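Local coordinates for protein ribonucleoside-diphosphate reductase (Pseudomonas aeruginosa, PDB 5IM3) that probably reduces ribonucleoside diphosphates to the 2'-deoxyribonucleotides needed for DNA synthesis, and binds the allosteric nucleotide dATP, at residues G664-D667 and A668-Q672; Y808-R811 and D812-R816; I840-D843 and L844-L847. All coordinates share one frame; numbering follows the deposited sequence.

Interaction 1 (G664-D667 and A668-Q672); sequences GFQD and ALYLQ
Gln666 and Tyr670, one helical turn apart, lay a flat amide against a flat ring. CB of Gln666 starts out pointing away from the following turn. Its CG stands anti to the backbone N (chi1 171°), and a bend at chi2 (71°) then swings the chain end back toward the tyrosine. CG lies 3.7 Å from Tyr670 CZ. CD sits 3.6 Å from Tyr670 OH. NE2 covers one face of the ring and comes 3.5 Å from Tyr670 CE1. The amide and ring planes are only 4° apart, so the two groups lie almost parallel. OE1 finds its polar partner outside the helix, in the backbone N of Thr788. Tyr670 OH bonds to the hydroxyl of the same threonine. These two bonds tie both polar ends to one residue. The carbonyl of Gln666 also lies over a face of the ring, offset toward its rim, and accepts the backbone bond from Tyr670 N.

Leu669 CD1 lies between Phe665 and Gln666, 3.7 Å from Phe665 CE2 and 3.8 Å from Gln666 NE2. Gly664, with positive phi, holds the N-cap position, and its carbonyl receives Ala668 N at 2.8 Å. The arrangement is the first turns of a buried alpha-helix with i to i+4 side-chain pairing. It directly follows strand 659-663 in the ribonucleotide reductase barrel domain.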
ATOM      1  N   GLY A 664      42.275   7.471 -10.574  1.00 51.76           N
ATOM      2  CA  GLY A 664      42.464   8.809 -10.054  1.00 51.05           C
ATOM      3  C   GLY A 664      41.778   9.890 -10.854  1.00 52.38           C
ATOM      4  O   GLY A 664      42.159  11.060 -10.750  1.00 54.28           O
ATOM      5  N   PHE A 665      40.765   9.536 -11.649  1.00 52.92           N
ATOM      6  CA  PHE A 665      40.102  10.523 -12.498  1.00 54.83           C
ATOM      7  C   PHE A 665      39.403  11.584 -11.658  1.00 54.29           C
ATOM      8  O   PHE A 665      39.561  12.786 -11.895  1.00 59.69           O
ATOM      9  CB  PHE A 665      39.105   9.830 -13.427  1.00 53.30           C
ATOM     10  CG  PHE A 665      38.458  10.757 -14.416  1.00 55.32           C
ATOM     11  CD1 PHE A 665      39.073  11.040 -15.625  1.00 56.41           C
ATOM     12  CD2 PHE A 665      37.239  11.352 -14.134  1.00 57.37           C
ATOM     13  CE1 PHE A 665      38.483  11.894 -16.535  1.00 57.10           C
ATOM     14  CE2 PHE A 665      36.645  12.210 -15.040  1.00 57.81           C
ATOM     15  CZ  PHE A 665      37.268  12.478 -16.243  1.00 58.07           C
ATOM     16  N   GLN A 666      38.616  11.155 -10.669  1.00 52.02           N
ATOM     17  CA  GLN A 666      37.926  12.113  -9.812  1.00 55.04           C
ATOM     18  C   GLN A 666      38.923  13.015  -9.098  1.00 55.32           C
ATOM     19  O   GLN A 666      38.721  14.231  -9.010  1.00 56.79           O
ATOM     20  CB  GLN A 666      37.043  11.369  -8.808  1.00 52.91           C
ATOM     21  CG  GLN A 666      36.431  12.238  -7.712  1.00 58.49           C
ATOM     22  CD  GLN A 666      35.349  13.170  -8.225  1.00 58.35           C
ATOM     23  OE1 GLN A 666      34.160  12.889  -8.089  1.00 58.57           O
ATOM     24  NE2 GLN A 666      35.758  14.285  -8.814  1.00 57.37           N
ATOM     25  N   ASP A 667      40.016  12.438  -8.593  1.00 57.64           N
ATOM     26  CA  ASP A 667      41.040  13.241  -7.936  1.00 55.59           C
ATOM     27  C   ASP A 667      41.734  14.174  -8.922  1.00 57.01           C
ATOM     28  O   ASP A 667      42.129  15.284  -8.550  1.00 59.80           O
ATOM     29  CB  ASP A 667      42.055  12.330  -7.250  1.00 53.95           C
ATOM     30  CG  ASP A 667      41.469  11.601  -6.053  1.00 54.25           C
ATOM     31  OD1 ASP A 667      40.260  11.768  -5.787  1.00 54.44           O
ATOM     32  OD2 ASP A 667      42.214  10.853  -5.384  1.00 51.82           O
ATOM     33  N   ALA A 668      41.887  13.749 -10.177  1.00 57.79           N
ATOM     34  CA  ALA A 668      42.448  14.642 -11.184  1.00 59.35           C
ATOM     35  C   ALA A 668      41.523  15.823 -11.447  1.00 59.78           C
ATOM     36  O   ALA A 668      41.990  16.936 -11.710  1.00 60.73           O
ATOM     37  CB  ALA A 668      42.722  13.874 -12.477  1.00 55.95           C
ATOM     38  N   LEU A 669      40.205  15.598 -11.393  1.00 59.26           N
ATOM     39  CA  LEU A 669      39.258  16.702 -11.517  1.00 59.80           C
ATOM     40  C   LEU A 669      39.428  17.698 -10.375  1.00 62.52           C
ATOM     41  O   LEU A 669      39.414  18.915 -10.597  1.00 63.22           O
ATOM     42  CB  LEU A 669      37.822  16.170 -11.543  1.00 58.28           C
ATOM     43  CG  LEU A 669      37.362  15.378 -12.766  1.00 56.09           C
ATOM     44  CD1 LEU A 669      35.962  14.832 -12.531  1.00 56.10           C
ATOM     45  CD2 LEU A 669      37.389  16.229 -14.024  1.00 57.50           C
ATOM     46  N   TYR A 670      39.583  17.201  -9.146  1.00 63.73           N
ATOM     47  CA  TYR A 670      39.798  18.089  -8.008  1.00 65.23           C
ATOM     48  C   TYR A 670      40.981  19.015  -8.252  1.00 68.44           C
ATOM     49  O   TYR A 670      40.901  20.225  -8.011  1.00 72.03           O
ATOM     50  CB  TYR A 670      40.029  17.271  -6.733  1.00 65.00           C
ATOM     51  CG  TYR A 670      38.834  16.483  -6.233  1.00 62.13           C
ATOM     52  CD1 TYR A 670      37.532  16.910  -6.475  1.00 61.23           C
ATOM     53  CD2 TYR A 670      39.012  15.314  -5.504  1.00 60.11           C
ATOM     54  CE1 TYR A 670      36.445  16.190  -6.010  1.00 60.12           C
ATOM     55  CE2 TYR A 670      37.933  14.587  -5.038  1.00 59.61           C
ATOM     56  CZ  TYR A 670      36.652  15.030  -5.291  1.00 60.51           C
ATOM     57  OH  TYR A 670      35.576  14.310  -4.824  1.00 60.08           O
ATOM     58  N   LEU A 671      42.100  18.460  -8.728  1.00 67.97           N
ATOM     59  CA  LEU A 671      43.302  19.265  -8.923  1.00 69.71           C
ATOM     60  C   LEU A 671      43.104  20.361  -9.956  1.00 70.35           C
ATOM     61  O   LEU A 671      43.841  21.352  -9.938  1.00 73.03           O
ATOM     62  CB  LEU A 671      44.470  18.368  -9.335  1.00 68.86           C
ATOM     63  CG  LEU A 671      44.963  17.387  -8.271  1.00 68.89           C
ATOM     64  CD1 LEU A 671      46.090  16.524  -8.817  1.00 67.97           C
ATOM     65  CD2 LEU A 671      45.420  18.130  -7.021  1.00 68.94           C
ATOM     66  N   GLN A 672      42.140  20.205 -10.857  1.00 70.69           N
ATOM     67  CA  GLN A 672      41.788  21.241 -11.814  1.00 70.92           C
ATOM     68  C   GLN A 672      40.584  22.057 -11.362  1.00 71.13           C
ATOM     69  O   GLN A 672      40.190  22.999 -12.057  1.00 72.61           O
ATOM     70  CB  GLN A 672      41.514  20.610 -13.183  1.00 69.59           C
ATOM     71  CG  GLN A 672      42.659  19.743 -13.699  1.00 68.61           C
ATOM     72  CD  GLN A 672      42.303  19.000 -14.968  1.00 67.38           C
ATOM     73  OE1 GLN A 672      42.401  19.545 -16.066  1.00 68.90           O
ATOM     74  NE2 GLN A 672      41.886  17.744 -14.825  1.00 66.37           N
TER

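Interaction 2 (Y808-R811 and D812-R816); sequences YLVR and DLKAR
Leu809 and Leu813 pack one turn apart on helix 807-815, a short alpha-helix of the reductase barrel domain with i to i+4 contacts along its length.

The backbone bonds come first. Leu813 N reaches Leu809 O at 2.9 Å, Asp812 N reaches Tyr808 O at 3.1 Å, and Lys814 N reaches Val810 O at 3.0 Å. Arg811 O takes two weak bonds, from Lys814 N and Ala815 N; Arg816 N then bonds to Asp812 O.

The apolar contacts lie on two sides. Leu809 CD1 meets Leu813 CD1 at 3.9 Å, with the side chains crossing at a slant. CG of Leu809 is anti to its N (chi1 171°), which carries the branch forward to its partner. Val810 and Lys814 instead run side by side and point the same way, so the aliphatic part of the lysine packs on the valine.

The charged ends look outside the helix. Lys814 NZ makes a salt bridge with Glu216. The buried carboxylate of Asp812 is held at both oxygens, OD1 by His673 and OD2 by Tyr848. Two bonds probably fix its rotation, and they tie this helix to the residues next in sequence after 664-672 and 840-847.

Arg811 has an aromatic neighbour in its own turn: Tyr808 CD2 lies at the edge of the guanidinium, in its plane. At the valine-lysine pair, Val810 CG2 stands 4.1 Å from Lys814 CE.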
ATOM      1  N   TYR A 808      41.119  16.141  -0.539  1.00 63.44           N
ATOM      2  CA  TYR A 808      41.025  17.304  -1.414  1.00 65.30           C
ATOM      3  C   TYR A 808      39.997  18.300  -0.890  1.00 65.78           C
ATOM      4  O   TYR A 808      40.196  19.518  -0.989  1.00 65.27           O
ATOM      5  CB  TYR A 808      40.678  16.861  -2.836  1.00 64.27           C
ATOM      6  CG  TYR A 808      41.753  16.020  -3.491  1.00 64.26           C
ATOM      7  CD1 TYR A 808      41.821  14.651  -3.266  1.00 63.20           C
ATOM      8  CD2 TYR A 808      42.696  16.591  -4.335  1.00 66.32           C
ATOM      9  CE1 TYR A 808      42.798  13.875  -3.861  1.00 62.82           C
ATOM     10  CE2 TYR A 808      43.677  15.823  -4.933  1.00 67.66           C
ATOM     11  CZ  TYR A 808      43.723  14.466  -4.693  1.00 65.07           C
ATOM     12  OH  TYR A 808      44.695  13.695  -5.289  1.00 65.55           O
ATOM     13  N   LEU A 809      38.897  17.800  -0.319  1.00 65.00           N
ATOM     14  CA  LEU A 809      37.876  18.687   0.233  1.00 65.82           C
ATOM     15  C   LEU A 809      38.439  19.526   1.370  1.00 68.16           C
ATOM     16  O   LEU A 809      38.244  20.747   1.416  1.00 72.54           O
ATOM     17  CB  LEU A 809      36.677  17.868   0.714  1.00 62.75           C
ATOM     18  CG  LEU A 809      35.622  18.649   1.507  1.00 62.92           C
ATOM     19  CD1 LEU A 809      35.071  19.800   0.685  1.00 63.92           C
ATOM     20  CD2 LEU A 809      34.506  17.722   1.954  1.00 61.90           C
ATOM     21  N   VAL A 810      39.135  18.881   2.308  1.00 65.01           N
ATOM     22  CA  VAL A 810      39.704  19.608   3.440  1.00 67.74           C
ATOM     23  C   VAL A 810      40.729  20.627   2.958  1.00 68.27           C
ATOM     24  O   VAL A 810      40.835  21.727   3.509  1.00 72.35           O
ATOM     25  CB  VAL A 810      40.309  18.629   4.468  1.00 67.17           C
ATOM     26  CG1 VAL A 810      41.154  17.567   3.799  1.00 67.84           C
ATOM     27  CG2 VAL A 810      41.154  19.379   5.490  1.00 70.05           C
ATOM     28  N   ARG A 811      41.495  20.283   1.922  1.00 73.79           N
ATOM     29  CA  ARG A 811      42.505  21.208   1.416  1.00 75.76           C
ATOM     30  C   ARG A 811      41.859  22.468   0.849  1.00 75.80           C
ATOM     31  O   ARG A 811      42.361  23.579   1.059  1.00 78.50           O
ATOM     32  CB  ARG A 811      43.364  20.514   0.358  1.00 77.45           C
ATOM     33  CG  ARG A 811      44.583  21.311  -0.080  1.00 81.67           C
ATOM     34  CD  ARG A 811      45.570  20.441  -0.842  1.00 85.24           C
ATOM     35  NE  ARG A 811      45.015  19.927  -2.094  1.00 85.61           N
ATOM     36  CZ  ARG A 811      45.083  20.559  -3.263  1.00 87.93           C
ATOM     37  NH1 ARG A 811      45.680  21.740  -3.359  1.00 91.89           N
ATOM     38  NH2 ARG A 811      44.547  20.009  -4.344  1.00 86.98           N
ATOM     39  N   ASP A 812      40.740  22.319   0.137  1.00 67.69           N
ATOM     40  CA  ASP A 812      40.048  23.486  -0.403  1.00 70.04           C
ATOM     41  C   ASP A 812      39.384  24.294   0.703  1.00 70.14           C
ATOM     42  O   ASP A 812      39.368  25.528   0.651  1.00 74.05           O
ATOM     43  CB  ASP A 812      39.010  23.055  -1.443  1.00 69.07           C
ATOM     44  CG  ASP A 812      39.607  22.856  -2.825  1.00 68.67           C
ATOM     45  OD1 ASP A 812      40.568  23.572  -3.174  1.00 71.60           O
ATOM     46  OD2 ASP A 812      39.106  21.986  -3.568  1.00 67.85           O
ATOM     47  N   LEU A 813      38.822  23.619   1.710  1.00 67.78           N
ATOM     48  CA  LEU A 813      38.198  24.326   2.823  1.00 66.47           C
ATOM     49  C   LEU A 813      39.208  25.124   3.631  1.00 70.87           C
ATOM     50  O   LEU A 813      38.828  26.107   4.276  1.00 71.80           O
ATOM     51  CB  LEU A 813      37.466  23.342   3.737  1.00 64.43           C
ATOM     52  CG  LEU A 813      36.257  22.630   3.121  1.00 63.05           C
ATOM     53  CD1 LEU A 813      35.716  21.563   4.064  1.00 59.06           C
ATOM     54  CD2 LEU A 813      35.169  23.636   2.766  1.00 64.08           C
ATOM     55  N   LYS A 814      40.483  24.731   3.609  1.00 76.56           N
ATOM     56  CA  LYS A 814      41.508  25.528   4.274  1.00 80.31           C
ATOM     57  C   LYS A 814      41.729  26.845   3.543  1.00 82.02           C
ATOM     58  O   LYS A 814      41.795  27.910   4.168  1.00 84.03           O
ATOM     59  CB  LYS A 814      42.812  24.740   4.357  1.00 80.56           C
ATOM     60  CG  LYS A 814      42.772  23.583   5.326  1.00 79.66           C
ATOM     61  CD  LYS A 814      44.095  22.854   5.316  1.00 81.69           C
ATOM     62  CE  LYS A 814      44.229  21.921   6.494  1.00 82.30           C
ATOM     63  NZ  LYS A 814      45.625  21.427   6.614  1.00 84.37           N
ATOM     64  N   ALA A 815      41.845  26.791   2.214  1.00 83.23           N
ATOM     65  CA  ALA A 815      42.037  28.010   1.435  1.00 87.11           C
ATOM     66  C   ALA A 815      40.928  29.018   1.704  1.00 86.96           C
ATOM     67  O   ALA A 815      41.191  30.218   1.845  1.00 91.64           O
ATOM     68  CB  ALA A 815      42.102  27.669  -0.054  1.00 86.94           C
ATOM     69  N   ARG A 816      39.681  28.552   1.780  1.00 81.47           N
ATOM     70  CA  ARG A 816      38.561  29.423   2.109  1.00 82.42           C
ATOM     71  C   ARG A 816      38.540  29.831   3.577  1.00 82.92           C
ATOM     72  O   ARG A 816      37.738  30.694   3.950  1.00 83.15           O
ATOM     73  CB  ARG A 816      37.240  28.731   1.765  1.00 81.50           C
ATOM     74  CG  ARG A 816      37.118  28.266   0.322  1.00 81.27           C
ATOM     75  CD  ARG A 816      36.972  29.435  -0.638  1.00 85.67           C
ATOM     76  NE  ARG A 816      36.486  29.000  -1.944  1.00 84.83           N
ATOM     77  CZ  ARG A 816      37.250  28.451  -2.882  1.00 87.28           C
ATOM     78  NH1 ARG A 816      38.545  28.264  -2.663  1.00 88.25           N
ATOM     79  NH2 ARG A 816      36.718  28.080  -4.040  1.00 86.78           N
TER

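Interaction 3 (I840-D843 and L844-L847); sequences IPQD and LKDL
The N-terminal turn of helix 842-847 is where Ile840, Pro841 and Gln842 meet Leu844, Lys845 and Asp846. Pro841 occupies the N-cap position. Its carbonyl accepts Lys845 N at 3.1 Å and a weak bond from Leu844 N.

Lys845 turns back over the start of the helix. Its chain is extended as far as CE and then bends at chi4 (68°), which brings NZ round to the carbonyl of Ile840. The modelled separation of Lys845 NZ and Ile840 O is doubtfully short. NZ also bonds to the carbonyl of Ile837, which places the ammonium group ahead of the helix start. Along the way, Lys845 CD passes 3.6 Å from Gln842 OE1, with the side chains at about a right angle.

The amide of Gln842 gives a weak bond from NE2 to Asp846 OD1, 3.3 Å long. The amide and carboxylate planes are turned 60° apart.

The apolar side is carried by Ile840 CG2, which lies 3.6 Å from Leu844 CB and 3.8 Å from Lys845 CG. Asp843 runs alongside Leu844, its OD2 3.2 Å from Leu844 CD1. The stronger partner of that carboxylate is Arg816, in a salt bridge. Ile840, just ahead of the helix, packs on Leu813, Leu844 on Asp812 and Leu813, and Leu847 on Asp812, all of helix 807-815.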
ATOM      1  N   ILE A 840      29.682  26.746   2.934  1.00 74.56           N
ATOM      2  CA  ILE A 840      30.511  26.354   1.791  1.00 72.41           C
ATOM      3  C   ILE A 840      29.981  27.048   0.538  1.00 73.89           C
ATOM      4  O   ILE A 840      28.779  26.947   0.248  1.00 73.80           O
ATOM      5  CB  ILE A 840      30.515  24.840   1.623  1.00 68.99           C
ATOM      6  CG1 ILE A 840      31.480  24.225   2.642  1.00 66.74           C
ATOM      7  CG2 ILE A 840      30.916  24.437   0.197  1.00 68.53           C
ATOM      8  CD1 ILE A 840      31.742  22.726   2.421  1.00 63.93           C
ATOM      9  N   PRO A 841      30.824  27.745  -0.222  1.00 77.12           N
ATOM     10  CA  PRO A 841      30.335  28.418  -1.430  1.00 79.34           C
ATOM     11  C   PRO A 841      29.906  27.421  -2.495  1.00 76.13           C
ATOM     12  O   PRO A 841      30.266  26.243  -2.473  1.00 73.87           O
ATOM     13  CB  PRO A 841      31.539  29.247  -1.892  1.00 81.41           C
ATOM     14  CG  PRO A 841      32.722  28.557  -1.308  1.00 78.84           C
ATOM     15  CD  PRO A 841      32.261  27.986  -0.001  1.00 77.71           C
ATOM     16  N   GLN A 842      29.120  27.925  -3.450  1.00 82.18           N
ATOM     17  CA  GLN A 842      28.477  27.046  -4.420  1.00 81.17           C
ATOM     18  C   GLN A 842      29.490  26.362  -5.329  1.00 80.62           C
ATOM     19  O   GLN A 842      29.233  25.251  -5.807  1.00 78.67           O
ATOM     20  CB  GLN A 842      27.464  27.835  -5.253  1.00 85.01           C
ATOM     21  CG  GLN A 842      26.527  26.963  -6.081  1.00 84.93           C
ATOM     22  CD  GLN A 842      25.643  26.072  -5.226  1.00 83.37           C
ATOM     23  OE1 GLN A 842      25.202  26.468  -4.147  1.00 84.95           O
ATOM     24  NE2 GLN A 842      25.384  24.859  -5.705  1.00 81.11           N
ATOM     25  N   ASP A 843      30.638  26.996  -5.580  1.00 83.45           N
ATOM     26  CA  ASP A 843      31.647  26.368  -6.429  1.00 83.96           C
ATOM     27  C   ASP A 843      32.200  25.099  -5.792  1.00 80.17           C
ATOM     28  O   ASP A 843      32.564  24.155  -6.505  1.00 75.28           O
ATOM     29  CB  ASP A 843      32.782  27.348  -6.720  1.00 88.47           C
ATOM     30  CG  ASP A 843      33.573  27.707  -5.480  1.00 92.37           C
ATOM     31  OD1 ASP A 843      32.946  28.003  -4.441  1.00 94.14           O
ATOM     32  OD2 ASP A 843      34.821  27.685  -5.544  1.00 93.07           O
ATOM     33  N   LEU A 844      32.274  25.055  -4.459  1.00 78.83           N
ATOM     34  CA  LEU A 844      32.730  23.848  -3.776  1.00 74.26           C
ATOM     35  C   LEU A 844      31.604  22.846  -3.570  1.00 68.76           C
ATOM     36  O   LEU A 844      31.859  21.638  -3.541  1.00 66.49           O
ATOM     37  CB  LEU A 844      33.364  24.210  -2.430  1.00 74.83           C
ATOM     38  CG  LEU A 844      34.888  24.361  -2.428  1.00 76.16           C
ATOM     39  CD1 LEU A 844      35.363  25.206  -3.601  1.00 78.49           C
ATOM     40  CD2 LEU A 844      35.360  24.971  -1.109  1.00 77.07           C
ATOM     41  N   LYS A 845      30.363  23.313  -3.418  1.00 65.41           N
ATOM     42  CA  LYS A 845      29.238  22.385  -3.369  1.00 62.71           C
ATOM     43  C   LYS A 845      29.161  21.563  -4.650  1.00 63.32           C
ATOM     44  O   LYS A 845      28.822  20.374  -4.616  1.00 58.15           O
ATOM     45  CB  LYS A 845      27.930  23.146  -3.143  1.00 63.60           C
ATOM     46  CG  LYS A 845      27.735  23.674  -1.727  1.00 65.61           C
ATOM     47  CD  LYS A 845      26.321  24.202  -1.537  1.00 64.65           C
ATOM     48  CE  LYS A 845      26.016  24.485  -0.080  1.00 64.66           C
ATOM     49  NZ  LYS A 845      26.815  25.623   0.443  1.00 68.80           N
ATOM     50  N   ASP A 846      29.480  22.180  -5.790  1.00 73.43           N
ATOM     51  CA  ASP A 846      29.463  21.471  -7.065  1.00 74.80           C
ATOM     52  C   ASP A 846      30.693  20.585  -7.227  1.00 71.57           C
ATOM     53  O   ASP A 846      30.585  19.439  -7.679  1.00 67.80           O
ATOM     54  CB  ASP A 846      29.380  22.472  -8.218  1.00 79.38           C
ATOM     55  CG  ASP A 846      28.115  23.308  -8.173  1.00 84.37           C
ATOM     56  OD1 ASP A 846      27.095  22.807  -7.652  1.00 84.18           O
ATOM     57  OD2 ASP A 846      28.139  24.461  -8.657  1.00 89.30           O
ATOM     58  N   LEU A 847      31.869  21.100  -6.859  1.00 66.32           N
ATOM     59  CA  LEU A 847      33.105  20.354  -7.070  1.00 65.75           C
ATOM     60  C   LEU A 847      33.159  19.099  -6.212  1.00 62.97           C
ATOM     61  O   LEU A 847      33.758  18.099  -6.622  1.00 63.76           O
ATOM     62  CB  LEU A 847      34.309  21.247  -6.773  1.00 66.91           C
ATOM     63  CG  LEU A 847      35.681  20.567  -6.843  1.00 65.22           C
ATOM     64  CD1 LEU A 847      35.953  20.041  -8.241  1.00 63.07           C
ATOM     65  CD2 LEU A 847      36.765  21.540  -6.406  1.00 66.97           C
TER

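How the interactions relate
All three interactions are local turns of short helices in the barrel domain, and the helices touch one another. Interaction 1 is the buried one and lies nearest the centre of the chain; interactions 2 and 3 are partly exposed. Where 664-672 meets 808-816 the contact is side-chain packing, much of it by rings and leucine: Tyr670, Leu671 and the carboxylate of Asp667 all pack on Tyr808, and Leu671 also on Arg811. Between interactions 2 and 3 the chemistry is mixed, with a salt bridge between exposed residues and apolar contact between buried ones. Interactions 1 and 3 meet more sparingly, through Tyr670 CE1 and the carbonyl oxygen of Leu847.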